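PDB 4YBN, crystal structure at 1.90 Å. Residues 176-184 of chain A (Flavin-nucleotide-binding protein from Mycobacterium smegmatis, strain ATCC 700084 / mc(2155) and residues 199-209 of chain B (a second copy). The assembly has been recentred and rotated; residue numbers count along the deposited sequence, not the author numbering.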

# COMPACT_ATOMS: atom_id res chain seq x y z
N ASP A 176 -8.53 26.86 17.48
CA ASP A 176 -7.12 26.52 17.20
C ASP A 176 -6.45 27.46 16.24
O ASP A 176 -5.25 27.78 16.38
CB ASP A 176 -7.07 25.09 16.64
CG ASP A 176 -7.46 24.11 17.64
OD1 ASP A 176 -7.01 24.30 18.81
OD2 ASP A 176 -8.22 23.15 17.29
N ILE A 177 -7.24 27.88 15.26
CA ILE A 177 -6.83 28.94 14.34
C ILE A 177 -6.44 30.17 15.18
O ILE A 177 -5.28 30.63 15.15
CB ILE A 177 -7.96 29.28 13.33
CG1 ILE A 177 -8.37 28.00 12.56
CG2 ILE A 177 -7.49 30.31 12.31
CD1 ILE A 177 -9.42 28.23 11.50
N ALA A 178 -7.39 30.63 15.98
CA ALA A 178 -7.19 31.80 16.82
C ALA A 178 -5.90 31.65 17.62
O ALA A 178 -5.16 32.60 17.75
CB ALA A 178 -8.38 32.02 17.75
N ALA A 179 -5.59 30.45 18.10
CA ALA A 179 -4.37 30.29 18.89
C ALA A 179 -3.10 30.41 18.05
O ALA A 179 -1.99 30.40 18.61
CB ALA A 179 -4.40 28.96 19.65
N GLY A 180 -3.26 30.54 16.72
CA GLY A 180 -2.10 30.63 15.82
C GLY A 180 -1.56 29.23 15.59
O GLY A 180 -2.34 28.29 15.53
N GLY A 181 -0.24 29.10 15.46
CA GLY A 181 0.40 27.81 15.16
C GLY A 181 0.42 27.42 13.67
O GLY A 181 -0.49 27.77 12.90
N TRP A 182 1.44 26.65 13.29
CA TRP A 182 1.60 26.24 11.88
C TRP A 182 0.60 25.11 11.55
O TRP A 182 0.25 24.30 12.41
CB TRP A 182 3.03 25.75 11.63
CG TRP A 182 3.34 25.57 10.14
CD1 TRP A 182 3.75 26.53 9.25
CD2 TRP A 182 3.17 24.37 9.38
NE1 TRP A 182 3.88 25.99 7.98
CE2 TRP A 182 3.56 24.66 8.04
CE3 TRP A 182 2.78 23.07 9.71
CZ2 TRP A 182 3.53 23.68 7.02
CZ3 TRP A 182 2.75 22.08 8.67
CH2 TRP A 182 3.13 22.40 7.36
N ALA A 183 0.13 25.08 10.31
CA ALA A 183 -0.63 23.95 9.79
C ALA A 183 -0.25 23.77 8.31
O ALA A 183 0.27 24.71 7.68
CB ALA A 183 -2.11 24.19 9.92
N GLY A 184 -0.49 22.58 7.74
CA GLY A 184 -0.04 22.33 6.40
C GLY A 184 0.01 20.86 6.03
O GLY A 184 -0.64 20.02 6.68
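Chain B, residues 199-209: PDVAAGTPLPP

The chain B stretch has no regular strand or helix until its very end, so its placement on chain A is best defined by pairwise distances rather than by a crossing angle. Two CA pairs fix the register: I177(A) CA lies 7.8 Å from D200(B) CA, and W182(A) CA lies 6.1 Å from L207(B) CA. Numbering therefore rises in both chains from the first anchor to the second. Between them chain B makes a turn, so the path is not a continuous run alongside chain A. The two stretches together bury 419 Å², and no hydrogen bond crosses between them; the association rests on packing.

Entry is peripheral. P199(B) has its CA-to-CB bond directed away from chain A and makes no contact. At D200(B) the corresponding bond points sideways, but the p rotamer (chi1 64°) brings the carboxylate nearer, with D200(B) OD2 3.7 Å from I177(A) CD1. This is a contact between a methyl group and an oxygen, and both carboxylate oxygens find hydrogen bonds elsewhere in the structure.

V201(B) is the first residue to point toward chain A. With extended backbone angles (-102/140) and chi1 at 173° (t), it places both methyls against the partner: V201(B) CG2 lies 3.4 Å from A183(A) N and 3.9 Å from A183(A) CB, while V201(B) CG1 lies 4.1 Å from W182(A) CD1. The valine thus touches both the backbone and side chains of consecutive residues.

The chain then leaves the surface. A202(B) to T205(B) form a type II beta turn, closed by T205(B) N donating to A202(B) O at 3.0 Å; T205(B) OG1 donates to the same A202(B) O at 2.7 Å. G204(B) has the positive phi (90/-12) expected at the third position of such a turn, where a CB would be jammed against the preceding carbonyl oxygen. A202(B), A203(B) and G204(B) make no contact with chain A.

T205(B) marks the return. Its CA-to-CB bond points toward chain A, and with OG1 engaged in the turn, its methyl supplies the approach: T205(B) CG2 lies 3.8 Å from W182(A) N and 4.0 Å from G181(A) C. P206(B) directs its CB away, yet its carbonyl touches the tryptophan, P206(B) O being 3.6 Å from W182(A) CB.

L207(B) provides the clearest ring contact. Its CB points sideways, but the side chain, with both chi angles between wells (-92° and 32°), carries its end nearer. L207(B) CD1 sits 3.8 Å from the centroid of the five-membered ring of W182(A), 28° off the ring normal, as a CH-pi contact over one face. The same L207(B) CD1 is 3.4 Å from W182(A) NE1.

P208(B), at the N-cap position of the following helix, completes the packing with P208(B) CD 3.6 Å from W182(A) CB. P209(B) begins that helix and is out of reach. W182(A), with 111 Å² covered, is the centre of the contact.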

# COMPACT_ATOMS: atom_id res chain seq x y z
N PRO B 199 -3.29 27.61 3.71
CA PRO B 199 -3.72 28.98 3.39
C PRO B 199 -4.06 29.89 4.59
O PRO B 199 -3.85 31.09 4.48
CB PRO B 199 -4.97 28.77 2.49
CG PRO B 199 -5.33 27.32 2.62
CD PRO B 199 -4.03 26.63 2.89
N ASP B 200 -4.54 29.35 5.71
CA ASP B 200 -4.89 30.17 6.87
C ASP B 200 -3.81 30.33 7.94
O ASP B 200 -4.09 30.71 9.07
CB ASP B 200 -6.20 29.69 7.53
CG ASP B 200 -6.10 28.27 8.11
OD1 ASP B 200 -5.04 27.62 8.00
OD2 ASP B 200 -7.10 27.79 8.69
N VAL B 201 -2.57 30.06 7.58
CA VAL B 201 -1.44 30.28 8.48
C VAL B 201 -0.69 31.59 8.12
O VAL B 201 -0.49 31.89 6.94
CB VAL B 201 -0.48 29.10 8.37
CG1 VAL B 201 0.82 29.35 9.17
CG2 VAL B 201 -1.20 27.84 8.82
N ALA B 202 -0.25 32.35 9.12
CA ALA B 202 0.37 33.66 8.84
C ALA B 202 1.73 33.42 8.24
O ALA B 202 2.47 32.52 8.73
CB ALA B 202 0.49 34.49 10.10
N ALA B 203 2.04 34.16 7.17
CA ALA B 203 3.40 34.17 6.60
C ALA B 203 4.37 34.36 7.75
O ALA B 203 4.13 35.19 8.63
CB ALA B 203 3.55 35.29 5.59
N GLY B 204 5.44 33.58 7.81
CA GLY B 204 6.42 33.81 8.87
C GLY B 204 6.20 33.06 10.17
O GLY B 204 7.11 33.03 11.04
N THR B 205 5.01 32.44 10.35
CA THR B 205 4.86 31.43 11.41
C THR B 205 5.90 30.36 11.13
O THR B 205 5.94 29.80 10.07
CB THR B 205 3.49 30.75 11.40
OG1 THR B 205 2.46 31.74 11.27
CG2 THR B 205 3.29 29.96 12.67
N PRO B 206 6.79 30.08 12.08
CA PRO B 206 7.80 29.07 11.76
C PRO B 206 7.23 27.63 11.73
O PRO B 206 6.21 27.36 12.33
CB PRO B 206 8.83 29.23 12.89
CG PRO B 206 8.34 30.38 13.75
CD PRO B 206 6.87 30.50 13.49
N LEU B 207 7.90 26.73 11.02
CA LEU B 207 7.53 25.32 11.04
C LEU B 207 7.83 24.80 12.40
O LEU B 207 8.88 25.10 12.95
CB LEU B 207 8.43 24.50 10.11
CG LEU B 207 8.02 24.25 8.67
CD1 LEU B 207 7.22 25.40 8.08
CD2 LEU B 207 9.28 23.94 7.85
N PRO B 208 6.96 23.93 12.92
CA PRO B 208 7.32 23.33 14.18
C PRO B 208 8.49 22.32 14.10
O PRO B 208 8.76 21.71 13.05
CB PRO B 208 6.00 22.67 14.64
CG PRO B 208 4.95 23.05 13.64
CD PRO B 208 5.68 23.45 12.40
N PRO B 209 9.20 22.14 15.21
CA PRO B 209 10.24 21.11 15.28
C PRO B 209 9.81 19.72 14.73
O PRO B 209 10.57 19.08 14.05
CB PRO B 209 10.56 21.04 16.79
CG PRO B 209 10.27 22.44 17.26
CD PRO B 209 9.08 22.91 16.46